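Side-chain contacts in spectinomycin phosphotransferase (Legionella pneumophila, PDB 3I1A), which probably transfers a phosphate from a bound nucleotide to spectinomycin, the reaction by which aminoglycoside-kinase-like enzymes confer resistance to the antibiotic: residues 123-126 with 127-131; 133-136 with 137-141; 175-178 with 179-182; 189-192 with 193-197; 313-316 with 317-320. One frame throughout, in Å; residues are numbered along the deposited sequence.

All five contacts are local, so none closes a long loop, and none nests in or crosses another. Contact 1 forms the last turns of helix 115-129. Contact 2 follows almost at once, in the short helix 135-138, with its centre about 17 Å from that of contact 1. The chain then reaches the helices 169-180 and 182-198. Contact 3 ends the first, and contact 4 lies inside the second. Contact 5, far later, lies near the C-terminal end of helix 303-315. It comes back against contact 3: Phe177 packs on Phe313, Lys314 and Phe317. Contacts 1 and 3 lie on opposite sides of the chain's centre, about 40 Å apart between contact centres.

Contact 1 of 5, residues 123-126 with 127-131; sequences KVLR and QIHET
Leu125 meets His129, and Arg126 meets Glu130, one turn apart at the C-terminal end of helix 115-129. The helix belongs to the protein-kinase-like fold of the aminoglycoside phosphotransferases. Backbone bonds come first. The amides of Gln127, Ile128, His129 and Glu130 each bond to the carbonyl four residues back. The last is the most bent, with an N-H...O angle of 137° at Arg126 O. Beyond it Thr131 OG1 donates to Gln127 O at 2.8 Å, a side-chain bond where the chain leaves the helix.

The apolar contacts lie on the buried side. Val124 CG1 meets Ile128 CD1 at 3.9 Å, and Leu125 CD1 comes to the same methyl. Ile228 of strand 226-228 touches both Val124 and Ile128. Leu125 CG is 3.7 Å from His129 CE1. Leu125 O sits over one face of the imidazole, offset toward its rim and 3.3 Å from His129 CG. The ring nitrogens bond elsewhere: ND1 to the hydroxyl of Tyr267 and NE2 to Asp242. These two bonds should fix the rotation of the ring.

An i to i+4 salt bridge, Arg126 to Glu130, lies on the outer side. The Arg126 chain bends at chi2 (66°), which turns its guanidinium along the helix toward Glu130. The guanidinium and carboxylate planes are 73° apart, so this is not a flat two-pronged pair. Glu130 is modelled in two conformers, so the pair is less certain. Arg126 NH1 bonds to the backbone oxygen of Tyr267. In the conformer described, Glu130 OE2 accepts weak bonds from two nitrogens of Arg126, NH2 at 2.9 Å and NE at 3.1 Å.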
loop_
_atom_site.group_PDB
_atom_site.type_symbol
_atom_site.label_atom_id
_atom_site.label_comp_id
_atom_site.label_asym_id
_atom_site.label_seq_id
_atom_site.Cartn_x
_atom_site.Cartn_y
_atom_site.Cartn_z
ATOM N N LYS A 123 -12.240 13.880 1.024
ATOM C CA LYS A 123 -12.106 14.879 -0.049
ATOM C C LYS A 123 -10.946 14.542 -1.014
ATOM O O LYS A 123 -11.092 14.604 -2.232
ATOM C CB LYS A 123 -11.874 16.259 0.573
ATOM C CG LYS A 123 -11.615 17.429 -0.392
ATOM C CD LYS A 123 -11.287 18.712 0.410
ATOM C CE LYS A 123 -10.308 18.450 1.589
ATOM N NZ LYS A 123 -9.705 19.657 2.316
ATOM N N VAL A 124 -9.799 14.159 -0.454
ATOM C CA VAL A 124 -8.627 13.848 -1.268
ATOM C C VAL A 124 -8.778 12.567 -2.075
ATOM O O VAL A 124 -8.404 12.513 -3.252
ATOM C CB VAL A 124 -7.354 13.770 -0.369
ATOM C CG1 VAL A 124 -6.161 13.261 -1.173
ATOM C CG2 VAL A 124 -7.055 15.166 0.171
ATOM N N LEU A 125 -9.344 11.541 -1.471
ATOM C CA LEU A 125 -9.513 10.309 -2.217
ATOM C C LEU A 125 -10.540 10.533 -3.319
ATOM O O LEU A 125 -10.429 9.953 -4.389
ATOM C CB LEU A 125 -9.924 9.173 -1.295
ATOM C CG LEU A 125 -9.704 7.768 -1.843
ATOM C CD1 LEU A 125 -8.237 7.582 -2.248
ATOM C CD2 LEU A 125 -10.044 6.753 -0.762
ATOM N N ARG A 126 -11.542 11.386 -3.100
ATOM C CA ARG A 126 -12.490 11.641 -4.187
ATOM C C ARG A 126 -11.757 12.382 -5.319
ATOM O O ARG A 126 -11.996 12.132 -6.507
ATOM C CB ARG A 126 -13.680 12.475 -3.679
ATOM C CG ARG A 126 -14.736 12.820 -4.760
ATOM C CD ARG A 126 -15.457 11.577 -5.267
ATOM N NE ARG A 126 -16.409 11.888 -6.344
ATOM C CZ ARG A 126 -17.587 12.490 -6.166
ATOM N NH1 ARG A 126 -17.992 12.855 -4.954
ATOM N NH2 ARG A 126 -18.374 12.737 -7.214
ATOM N N GLN A 127 -10.866 13.301 -4.951
ATOM C CA GLN A 127 -10.085 14.054 -5.934
ATOM C C GLN A 127 -9.265 13.109 -6.798
ATOM O O GLN A 127 -9.159 13.283 -8.013
ATOM C CB GLN A 127 -9.101 15.009 -5.252
ATOM C CG GLN A 127 -9.626 16.390 -4.917
ATOM C CD GLN A 127 -8.482 17.323 -4.552
ATOM O OE1 GLN A 127 -7.889 17.187 -3.494
ATOM N NE2 GLN A 127 -8.154 18.252 -5.443
ATOM N N ILE A 128 -8.665 12.125 -6.147
ATOM C CA ILE A 128 -7.835 11.146 -6.833
ATOM C C ILE A 128 -8.701 10.322 -7.773
ATOM O O ILE A 128 -8.375 10.160 -8.955
ATOM C CB ILE A 128 -7.098 10.229 -5.802
ATOM C CG1 ILE A 128 -6.027 11.033 -5.059
ATOM C CG2 ILE A 128 -6.448 9.031 -6.522
ATOM C CD1 ILE A 128 -5.614 10.411 -3.711
ATOM N N HIS A 129 -9.819 9.817 -7.274
ATOM C CA HIS A 129 -10.685 9.002 -8.112
ATOM C C HIS A 129 -11.267 9.765 -9.297
ATOM O O HIS A 129 -11.608 9.162 -10.302
ATOM C CB HIS A 129 -11.831 8.408 -7.281
ATOM C CG HIS A 129 -11.368 7.425 -6.253
ATOM N ND1 HIS A 129 -12.186 6.934 -5.263
ATOM C CD2 HIS A 129 -10.175 6.805 -6.097
ATOM C CE1 HIS A 129 -11.517 6.049 -4.538
ATOM N NE2 HIS A 129 -10.292 5.954 -5.026
ATOM N N GLU A 130 -11.387 11.079 -9.192
ATOM C CA GLU A 130 -11.942 11.825 -10.308
ATOM C C GLU A 130 -10.883 12.352 -11.260
ATOM O O GLU A 130 -11.220 12.969 -12.277
ATOM C CB GLU A 130 -12.789 12.991 -9.798
ATOM C CG GLU A 130 -13.990 12.543 -8.989
ATOM C CD GLU A 130 -15.076 13.588 -8.937
ATOM O OE1 GLU A 130 -14.747 14.765 -8.717
ATOM O OE2 GLU A 130 -16.257 13.231 -9.108
ATOM N N THR A 131 -9.614 12.105 -10.944
ATOM C CA THR A 131 -8.526 12.594 -11.767
ATOM C C THR A 131 -8.515 11.952 -13.152
ATOM O O THR A 131 -8.535 10.732 -13.276
ATOM C CB THR A 131 -7.174 12.372 -11.064
ATOM O OG1 THR A 131 -7.119 13.198 -9.895
ATOM C CG2 THR A 131 -6.015 12.785 -11.972
#

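Contact 2 of 5, residues 133-136 with 137-141; sequences VPIS and IQQQL
Val133 CG1 is at the apolar centre, touching three side chains of the segment that follows. It lies 3.7 Å from Ile137 CG2, 3.9 Å from Leu141 CD1, and 3.5 Å from the aliphatic CG of Gln138. Beside this group, Pro134 and Ile137 lie alongside each other and point the same way. Their contact is Pro134 CD to Ile137 CD1.

Further out, Ile135 CD1 packs against the amide end of Gln138, 3.5 Å from NE2. The Gln138 chain is extended beyond CG (chi2 -173°), and this length carries its amide back past the helix start. There NE2 donates to Val133 O at 2.8 Å. The bond is nearly straight, at 176°, and the acceptor lies in the amide plane. A side chain thus ties the single helical turn to the residue before its N-cap, Pro134. Within the turn, Gln138 N bonds to Pro134 O and Gln139 N to Ile135 O.

The polar edge is formed by Ser136 and Gln139. Water 1 donates to Ser136 O and accepts from Gln139 NE2, bridging the two. On the same edge Gln140 CG comes to 3.2 Å from Ser136 O.

The apolar side of this short helix packs on helix 61-71 through Ile137, and Leu141 touches Ile61 there. Val133 and Leu141 also reach Leu208 of strand 207-209, while Gln138 and Leu141 touch Leu236 of strand 235-237.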
loop_
_atom_site.group_PDB
_atom_site.type_symbol
_atom_site.label_atom_id
_atom_site.label_comp_id
_atom_site.label_asym_id
_atom_site.label_seq_id
_atom_site.Cartn_x
_atom_site.Cartn_y
_atom_site.Cartn_z
ATOM N N VAL A 133 -7.054 10.484 -16.321
ATOM C CA VAL A 133 -5.784 9.836 -16.605
ATOM C C VAL A 133 -5.507 9.840 -18.112
ATOM O O VAL A 133 -6.302 9.320 -18.899
ATOM C CB VAL A 133 -5.784 8.378 -16.078
ATOM C CG1 VAL A 133 -4.386 7.745 -16.264
ATOM C CG2 VAL A 133 -6.188 8.360 -14.586
ATOM N N PRO A 134 -4.399 10.476 -18.530
ATOM C CA PRO A 134 -4.065 10.516 -19.954
ATOM C C PRO A 134 -3.892 9.079 -20.461
ATOM O O PRO A 134 -3.426 8.196 -19.735
ATOM C CB PRO A 134 -2.762 11.308 -19.977
ATOM C CG PRO A 134 -2.926 12.246 -18.821
ATOM C CD PRO A 134 -3.459 11.304 -17.755
ATOM N N ILE A 135 -4.270 8.837 -21.709
ATOM C CA ILE A 135 -4.157 7.497 -22.236
ATOM C C ILE A 135 -2.746 6.922 -22.110
ATOM O O ILE A 135 -2.604 5.748 -21.813
ATOM C CB ILE A 135 -4.621 7.436 -23.698
ATOM C CG1 ILE A 135 -6.109 7.771 -23.777
ATOM C CG2 ILE A 135 -4.405 6.031 -24.259
ATOM C CD1 ILE A 135 -6.998 6.776 -23.038
ATOM N N SER A 136 -1.715 7.742 -22.315
ATOM C CA SER A 136 -0.334 7.274 -22.224
ATOM C C SER A 136 -0.083 6.675 -20.854
ATOM O O SER A 136 0.611 5.663 -20.721
ATOM C CB SER A 136 0.665 8.417 -22.477
ATOM O OG SER A 136 0.563 9.446 -21.493
ATOM N N ILE A 137 -0.651 7.300 -19.827
ATOM C CA ILE A 137 -0.478 6.799 -18.472
ATOM C C ILE A 137 -1.404 5.612 -18.204
ATOM O O ILE A 137 -1.021 4.701 -17.487
ATOM C CB ILE A 137 -0.703 7.930 -17.448
ATOM C CG1 ILE A 137 0.388 8.991 -17.673
ATOM C CG2 ILE A 137 -0.673 7.373 -16.005
ATOM C CD1 ILE A 137 0.215 10.280 -16.880
ATOM N N GLN A 138 -2.610 5.618 -18.774
ATOM C CA GLN A 138 -3.524 4.480 -18.583
ATOM C C GLN A 138 -2.839 3.196 -19.059
ATOM O O GLN A 138 -3.000 2.129 -18.460
ATOM C CB GLN A 138 -4.825 4.663 -19.366
ATOM C CG GLN A 138 -5.768 5.711 -18.769
ATOM C CD GLN A 138 -7.127 5.761 -19.449
ATOM O OE1 GLN A 138 -7.716 4.717 -19.778
ATOM N NE2 GLN A 138 -7.650 6.979 -19.641
ATOM N N GLN A 139 -2.056 3.318 -20.130
ATOM C CA GLN A 139 -1.360 2.168 -20.716
ATOM C C GLN A 139 -0.263 1.646 -19.803
ATOM O O GLN A 139 0.159 0.496 -19.933
ATOM C CB GLN A 139 -0.785 2.551 -22.089
ATOM C CG GLN A 139 -1.873 2.819 -23.147
ATOM C CD GLN A 139 -1.341 3.444 -24.436
ATOM O OE1 GLN A 139 -1.991 3.376 -25.482
ATOM N NE2 GLN A 139 -0.168 4.073 -24.361
ATOM N N GLN A 140 0.179 2.487 -18.867
ATOM C CA GLN A 140 1.222 2.127 -17.906
ATOM C C GLN A 140 0.667 1.583 -16.591
ATOM O O GLN A 140 1.408 1.002 -15.794
ATOM C CB GLN A 140 2.090 3.352 -17.593
ATOM C CG GLN A 140 2.627 4.057 -18.806
ATOM C CD GLN A 140 3.566 3.196 -19.622
ATOM O OE1 GLN A 140 3.192 2.121 -20.113
ATOM N NE2 GLN A 140 4.802 3.667 -19.783
ATOM N N LEU A 141 -0.630 1.775 -16.351
ATOM C CA LEU A 141 -1.253 1.301 -15.114
ATOM C C LEU A 141 -1.778 -0.120 -15.215
ATOM O O LEU A 141 -2.335 -0.515 -16.242
ATOM C CB LEU A 141 -2.424 2.236 -14.734
ATOM C CG LEU A 141 -1.976 3.593 -14.198
ATOM C CD1 LEU A 141 -3.151 4.586 -14.246
ATOM C CD2 LEU A 141 -1.439 3.398 -12.773
HETATM O O HOH W 1 2.254 4.655 -22.584
#

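Contact 3 of 5, residues 175-178 with 179-182; sequences KSFF and NQNS
Phe177 sets its CG opposite the backbone N (chi1 -174°), which swings its ring along the helix toward Asn181. Asn181 differs: its CG lies beside its own N, opposite the carbonyl carbon (chi1 -66°), and its amide turns back over that ring. The two meet at the C-terminal end of helix 169-180, where Asn181 is the first residue to leave helical angles. It is also at the N-cap position of helix 182-198, though its side chain makes no capping bond. The site is therefore a junction between two consecutive helices.

Asn181 ND2 sits over the centre of the Phe177 ring, 3.2 Å above its plane. The ring and amide planes are 31° apart, so the amide leans over the face. The Asn181 backbone N makes two weak bonds, to Phe177 O and Phe178 O. Earlier in the helix, Asn179 N bonds to Lys175 O and Gln180 N to Ser176 O. Gln180 crosses Phe177 at about a right angle, and its OE1 lies 3.6 Å from Phe177 CA.

Phe317 meets the Phe177 ring edge to face, and Phe310 and Phe313 of helix 303-315 also touch that ring. Lys175 points elsewhere, to a salt bridge with Asp167.

The same Asn181 ND2 that sits over the ring also donates to Phe177 O. This bond is 2.8 Å long and nearly straight, and Phe177 O lies close to the amide plane of Asn181.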
loop_
_atom_site.group_PDB
_atom_site.type_symbol
_atom_site.label_atom_id
_atom_site.label_comp_id
_atom_site.label_asym_id
_atom_site.label_seq_id
_atom_site.Cartn_x
_atom_site.Cartn_y
_atom_site.Cartn_z
ATOM N N LYS A 175 -0.802 -24.980 10.994
ATOM C CA LYS A 175 -1.792 -25.949 10.534
ATOM C C LYS A 175 -2.934 -26.108 11.541
ATOM O O LYS A 175 -4.093 -26.240 11.147
ATOM C CB LYS A 175 -1.130 -27.298 10.268
ATOM C CG LYS A 175 -0.233 -27.288 9.026
ATOM C CD LYS A 175 0.286 -28.683 8.729
ATOM C CE LYS A 175 1.201 -28.692 7.518
ATOM N NZ LYS A 175 1.659 -30.062 7.247
ATOM N N SER A 176 -2.597 -26.101 12.831
ATOM C CA SER A 176 -3.597 -26.224 13.884
ATOM C C SER A 176 -4.557 -25.045 13.834
ATOM O O SER A 176 -5.775 -25.213 13.933
ATOM C CB SER A 176 -2.932 -26.264 15.265
ATOM O OG SER A 176 -2.217 -27.469 15.455
ATOM N N PHE A 177 -3.997 -23.849 13.674
ATOM C CA PHE A 177 -4.798 -22.635 13.627
ATOM C C PHE A 177 -5.669 -22.632 12.367
ATOM O O PHE A 177 -6.827 -22.226 12.406
ATOM C CB PHE A 177 -3.915 -21.379 13.615
ATOM C CG PHE A 177 -4.702 -20.101 13.718
ATOM C CD1 PHE A 177 -5.116 -19.616 14.950
ATOM C CD2 PHE A 177 -5.089 -19.419 12.567
ATOM C CE1 PHE A 177 -5.909 -18.463 15.037
ATOM C CE2 PHE A 177 -5.872 -18.278 12.639
ATOM C CZ PHE A 177 -6.286 -17.795 13.875
ATOM N N PHE A 178 -5.092 -23.054 11.251
ATOM C CA PHE A 178 -5.828 -23.102 9.966
ATOM C C PHE A 178 -7.001 -24.060 10.130
ATOM O O PHE A 178 -8.156 -23.758 9.806
ATOM C CB PHE A 178 -4.901 -23.631 8.869
ATOM C CG PHE A 178 -5.392 -23.380 7.458
ATOM C CD1 PHE A 178 -4.794 -22.391 6.664
ATOM C CD2 PHE A 178 -6.434 -24.138 6.917
ATOM C CE1 PHE A 178 -5.217 -22.162 5.348
ATOM C CE2 PHE A 178 -6.871 -23.919 5.598
ATOM C CZ PHE A 178 -6.257 -22.927 4.813
ATOM N N ASN A 179 -6.696 -25.239 10.647
ATOM C CA ASN A 179 -7.731 -26.221 10.846
ATOM C C ASN A 179 -8.838 -25.671 11.772
ATOM O O ASN A 179 -10.036 -25.847 11.486
ATOM C CB ASN A 179 -7.080 -27.494 11.391
ATOM C CG ASN A 179 -8.051 -28.641 11.510
ATOM O OD1 ASN A 179 -8.514 -28.959 12.604
ATOM N ND2 ASN A 179 -8.378 -29.262 10.382
ATOM N N GLN A 180 -8.463 -24.985 12.856
ATOM C CA GLN A 180 -9.450 -24.449 13.790
ATOM C C GLN A 180 -10.308 -23.345 13.166
ATOM O O GLN A 180 -11.417 -23.093 13.619
ATOM C CB GLN A 180 -8.775 -23.896 15.059
ATOM C CG GLN A 180 -7.879 -24.903 15.750
ATOM C CD GLN A 180 -7.015 -24.280 16.839
ATOM O OE1 GLN A 180 -6.540 -23.149 16.705
ATOM N NE2 GLN A 180 -6.800 -25.024 17.920
ATOM N N ASN A 181 -9.782 -22.690 12.140
ATOM C CA ASN A 181 -10.500 -21.601 11.462
ATOM C C ASN A 181 -10.791 -21.963 9.999
ATOM O O ASN A 181 -10.921 -21.082 9.133
ATOM C CB ASN A 181 -9.653 -20.325 11.523
ATOM C CG ASN A 181 -9.499 -19.813 12.922
ATOM O OD1 ASN A 181 -10.333 -19.049 13.416
ATOM N ND2 ASN A 181 -8.435 -20.253 13.598
ATOM N N SER A 182 -10.911 -23.257 9.732
ATOM C CA SER A 182 -11.139 -23.746 8.372
ATOM C C SER A 182 -12.409 -23.231 7.716
ATOM O O SER A 182 -12.405 -22.899 6.528
ATOM C CB SER A 182 -11.171 -25.282 8.362
ATOM O OG SER A 182 -10.987 -25.755 7.043
#

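Contact 4 of 5, residues 189-192 with 193-197; sequences VDTS and EKLSK
Val189 to Ser192 offer their carbonyls to Glu193, Lys194, Leu195 and Ser196 in four regular helical bonds, each 2.9 Å from N to O, in the middle and later turns of helix 182-198.

The one side-chain pair that meets is Thr191 with Leu195, a turn apart. They lie alongside each other and point the same way. Thr191 CG2 touches Leu195 CD1 at 3.7 Å. The Thr191 methyl is anti to its backbone N (chi1 -67° for OG1), which lays it along the helix toward Leu195 and leaves the hydroxyl beside N. That hydroxyl bonds to the carbonyl of Arg187, one turn earlier. Leu195 CG also lies 3.1 Å from Thr191 O, so the leucine sits close over the backbone.

The polar side chains work round the rest of the helix. Ser196 OG donates to Glu193 O at 2.7 Å. Lys197 N bonds to the same oxygen from the same face of the carbonyl plane, so two donors share one acceptor. The Glu193 chain is bent at chi2 and turns off from the helix. In the conformer described, its OE1 forms salt bridges with Arg151 and Arg155, while Ser192 OG bonds to Glu283.

This part of the helix touches two others. Thr191, Ser192, Leu195 and Ser196 touch helix 274-297, at His282, Tyr279 and Ser278. Val189, Glu193 and Ser196 reach helix 149-157.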
loop_
_atom_site.group_PDB
_atom_site.type_symbol
_atom_site.label_atom_id
_atom_site.label_comp_id
_atom_site.label_asym_id
_atom_site.label_seq_id
_atom_site.Cartn_x
_atom_site.Cartn_y
_atom_site.Cartn_z
ATOM N N VAL A 189 -12.468 -17.531 0.765
ATOM C CA VAL A 189 -12.127 -17.924 -0.605
ATOM C C VAL A 189 -13.355 -18.085 -1.508
ATOM O O VAL A 189 -13.399 -17.571 -2.629
ATOM C CB VAL A 189 -11.373 -19.290 -0.634
ATOM C CG1 VAL A 189 -11.155 -19.746 -2.083
ATOM C CG2 VAL A 189 -10.016 -19.153 0.088
ATOM N N ASP A 190 -14.339 -18.816 -1.005
ATOM C CA ASP A 190 -15.544 -19.096 -1.772
ATOM C C ASP A 190 -16.389 -17.854 -1.989
ATOM O O ASP A 190 -17.107 -17.749 -3.009
ATOM C CB ASP A 190 -16.370 -20.178 -1.074
ATOM C CG ASP A 190 -15.622 -21.519 -0.973
ATOM O OD1 ASP A 190 -14.622 -21.720 -1.687
ATOM O OD2 ASP A 190 -16.074 -22.376 -0.186
ATOM N N THR A 191 -16.320 -16.908 -1.048
ATOM C CA THR A 191 -17.102 -15.681 -1.212
ATOM C C THR A 191 -16.423 -14.784 -2.221
ATOM O O THR A 191 -17.091 -14.180 -3.067
ATOM C CB THR A 191 -17.281 -14.919 0.106
ATOM O OG1 THR A 191 -18.107 -15.689 0.982
ATOM C CG2 THR A 191 -17.953 -13.566 -0.155
ATOM N N SER A 192 -15.096 -14.697 -2.145
ATOM C CA SER A 192 -14.352 -13.900 -3.109
ATOM C C SER A 192 -14.622 -14.467 -4.513
ATOM O O SER A 192 -14.868 -13.717 -5.456
ATOM C CB SER A 192 -12.852 -13.949 -2.791
ATOM O OG SER A 192 -12.107 -13.348 -3.825
ATOM N N GLU A 193 -14.582 -15.795 -4.644
ATOM C CA GLU A 193 -14.817 -16.460 -5.932
ATOM C C GLU A 193 -16.240 -16.190 -6.451
ATOM O O GLU A 193 -16.411 -15.818 -7.609
ATOM C CB GLU A 193 -14.559 -17.970 -5.787
ATOM C CG GLU A 193 -14.587 -18.816 -7.080
ATOM C CD GLU A 193 -13.465 -18.510 -8.075
ATOM O OE1 GLU A 193 -12.285 -18.383 -7.679
ATOM O OE2 GLU A 193 -13.767 -18.418 -9.285
ATOM N N LYS A 194 -17.244 -16.371 -5.597
ATOM C CA LYS A 194 -18.650 -16.133 -5.953
ATOM C C LYS A 194 -18.894 -14.687 -6.378
ATOM O O LYS A 194 -19.606 -14.415 -7.356
ATOM C CB LYS A 194 -19.551 -16.455 -4.760
ATOM C CG LYS A 194 -21.048 -16.232 -4.976
ATOM C CD LYS A 194 -21.764 -16.099 -3.626
ATOM C CE LYS A 194 -23.258 -16.430 -3.711
ATOM N NZ LYS A 194 -23.528 -17.898 -3.928
ATOM N N LEU A 195 -18.318 -13.756 -5.629
ATOM C CA LEU A 195 -18.493 -12.358 -5.946
ATOM C C LEU A 195 -17.766 -11.993 -7.230
ATOM O O LEU A 195 -18.256 -11.155 -7.990
ATOM C CB LEU A 195 -18.030 -11.482 -4.773
ATOM C CG LEU A 195 -18.860 -11.628 -3.492
ATOM C CD1 LEU A 195 -18.363 -10.642 -2.427
ATOM C CD2 LEU A 195 -20.339 -11.369 -3.794
ATOM N N SER A 196 -16.620 -12.614 -7.508
ATOM C CA SER A 196 -15.924 -12.273 -8.742
ATOM C C SER A 196 -16.755 -12.683 -9.949
ATOM O O SER A 196 -16.724 -12.019 -10.982
ATOM C CB SER A 196 -14.538 -12.936 -8.840
ATOM O OG SER A 196 -14.620 -14.332 -9.046
ATOM N N LYS A 197 -17.492 -13.777 -9.811
ATOM C CA LYS A 197 -18.315 -14.289 -10.904
ATOM C C LYS A 197 -19.532 -13.415 -11.174
ATOM O O LYS A 197 -20.011 -13.347 -12.303
ATOM C CB LYS A 197 -18.775 -15.714 -10.591
ATOM C CG LYS A 197 -17.703 -16.775 -10.748
ATOM C CD LYS A 197 -18.221 -18.145 -10.303
ATOM C CE LYS A 197 -17.209 -19.240 -10.593
ATOM N NZ LYS A 197 -17.675 -20.586 -10.124
#

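Contact 5 of 5, residues 313-316 with 317-320; sequences FKEM and FDPN
Phe317 comes against Phe313 one turn back, near the C-terminal end of helix 303-315, where a type I beta turn runs from Glu315 to Asp318. Phe317 N bonds to Lys314 O at 3.0 Å. The Phe317 CG lies beside the backbone N (chi1 -60°), which swings the ring back over the end of the helix. The Phe313 and Phe317 ring planes are 25° apart, but the rings are offset so far that they hardly overlap, with centroids separated by 5.8 Å. Their touching atoms are Phe313 CE2 and Phe317 CE1, 3.6 Å apart. Phe313 O lies in plane at the edge of the Phe317 ring, 3.3 Å from CD1. Met316 also reaches this ring, its CE 3.9 Å from Phe317 CE1. Ala184 and Ile185 of helix 182-198 touch it as well.

Asp318 follows and closes the turn. Its N donates to Glu315 O at 3.0 Å. Its carboxylate lies across Glu315, with OD2 near the CA and CG of that residue. The charged ends of Glu315 and Asp318 do not touch.

Two waters bridge backbone and side-chain oxygens of the turn. Water 3 donates to Met316 O and to Asp318 O. Water 2 bridges Lys314 O and Asp318 OD1, donating to each at 2.7 Å.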
loop_
_atom_site.group_PDB
_atom_site.type_symbol
_atom_site.label_atom_id
_atom_site.label_comp_id
_atom_site.label_asym_id
_atom_site.label_seq_id
_atom_site.Cartn_x
_atom_site.Cartn_y
_atom_site.Cartn_z
ATOM N N PHE A 313 -1.118 -13.233 10.541
ATOM C CA PHE A 313 -2.155 -14.137 10.060
ATOM C C PHE A 313 -3.255 -14.312 11.120
ATOM O O PHE A 313 -4.453 -14.239 10.814
ATOM C CB PHE A 313 -1.509 -15.487 9.714
ATOM C CG PHE A 313 -2.419 -16.428 8.968
ATOM C CD1 PHE A 313 -2.205 -16.702 7.614
ATOM C CD2 PHE A 313 -3.481 -17.038 9.618
ATOM C CE1 PHE A 313 -3.055 -17.579 6.925
ATOM C CE2 PHE A 313 -4.336 -17.918 8.933
ATOM C CZ PHE A 313 -4.121 -18.183 7.596
ATOM N N LYS A 314 -2.868 -14.524 12.379
ATOM C CA LYS A 314 -3.896 -14.733 13.401
ATOM C C LYS A 314 -4.715 -13.507 13.747
ATOM O O LYS A 314 -5.920 -13.607 14.024
ATOM C CB LYS A 314 -3.270 -15.310 14.672
ATOM C CG LYS A 314 -2.777 -16.732 14.439
ATOM C CD LYS A 314 -2.367 -17.440 15.720
ATOM C CE LYS A 314 -1.061 -16.915 16.276
ATOM N NZ LYS A 314 -0.670 -17.720 17.482
ATOM N N GLU A 315 -4.057 -12.351 13.741
ATOM C CA GLU A 315 -4.732 -11.111 14.060
ATOM C C GLU A 315 -5.896 -10.840 13.127
ATOM O O GLU A 315 -6.859 -10.181 13.528
ATOM C CB GLU A 315 -3.754 -9.949 13.993
ATOM C CG GLU A 315 -2.819 -9.900 15.176
ATOM C CD GLU A 315 -1.950 -8.666 15.149
ATOM O OE1 GLU A 315 -1.430 -8.301 16.220
ATOM O OE2 GLU A 315 -1.793 -8.072 14.057
ATOM N N MET A 316 -5.810 -11.327 11.887
ATOM C CA MET A 316 -6.903 -11.091 10.927
ATOM C C MET A 316 -8.216 -11.661 11.425
ATOM O O MET A 316 -9.303 -11.208 11.027
ATOM C CB MET A 316 -6.581 -11.723 9.563
ATOM C CG MET A 316 -5.293 -11.192 8.940
ATOM S SD MET A 316 -4.961 -11.742 7.244
ATOM C CE MET A 316 -5.291 -13.556 7.351
ATOM N N PHE A 317 -8.121 -12.671 12.286
ATOM C CA PHE A 317 -9.310 -13.329 12.832
ATOM C C PHE A 317 -9.765 -12.807 14.195
ATOM O O PHE A 317 -10.700 -13.353 14.796
ATOM C CB PHE A 317 -9.070 -14.851 12.900
ATOM C CG PHE A 317 -8.797 -15.472 11.563
ATOM C CD1 PHE A 317 -7.517 -15.418 11.002
ATOM C CD2 PHE A 317 -9.835 -16.056 10.819
ATOM C CE1 PHE A 317 -7.270 -15.932 9.728
ATOM C CE2 PHE A 317 -9.599 -16.571 9.536
ATOM C CZ PHE A 317 -8.320 -16.510 8.985
ATOM N N ASP A 318 -9.121 -11.754 14.688
ATOM C CA ASP A 318 -9.508 -11.198 15.989
ATOM C C ASP A 318 -10.819 -10.404 15.942
ATOM O O ASP A 318 -11.289 -10.005 14.879
ATOM C CB ASP A 318 -8.407 -10.289 16.543
ATOM C CG ASP A 318 -7.237 -11.066 17.144
ATOM O OD1 ASP A 318 -7.414 -12.238 17.520
ATOM O OD2 ASP A 318 -6.141 -10.481 17.265
ATOM N N PRO A 319 -11.435 -10.179 17.114
ATOM C CA PRO A 319 -12.686 -9.425 17.179
ATOM C C PRO A 319 -12.548 -8.072 16.499
ATOM O O PRO A 319 -11.606 -7.327 16.766
ATOM C CB PRO A 319 -12.922 -9.276 18.687
ATOM C CG PRO A 319 -12.351 -10.511 19.234
ATOM C CD PRO A 319 -11.041 -10.642 18.455
ATOM N N ASN A 320 -13.492 -7.761 15.620
ATOM C CA ASN A 320 -13.510 -6.486 14.917
ATOM C C ASN A 320 -12.347 -6.314 13.953
ATOM O O ASN A 320 -12.008 -5.183 13.601
ATOM C CB ASN A 320 -13.480 -5.311 15.909
ATOM C CG ASN A 320 -14.427 -5.488 17.075
ATOM O OD1 ASN A 320 -14.246 -4.864 18.128
ATOM N ND2 ASN A 320 -15.444 -6.334 16.903
HETATM O O HOH W 2 -7.017 -14.595 16.274
HETATM O O HOH W 3 -11.713 -10.718 12.347
#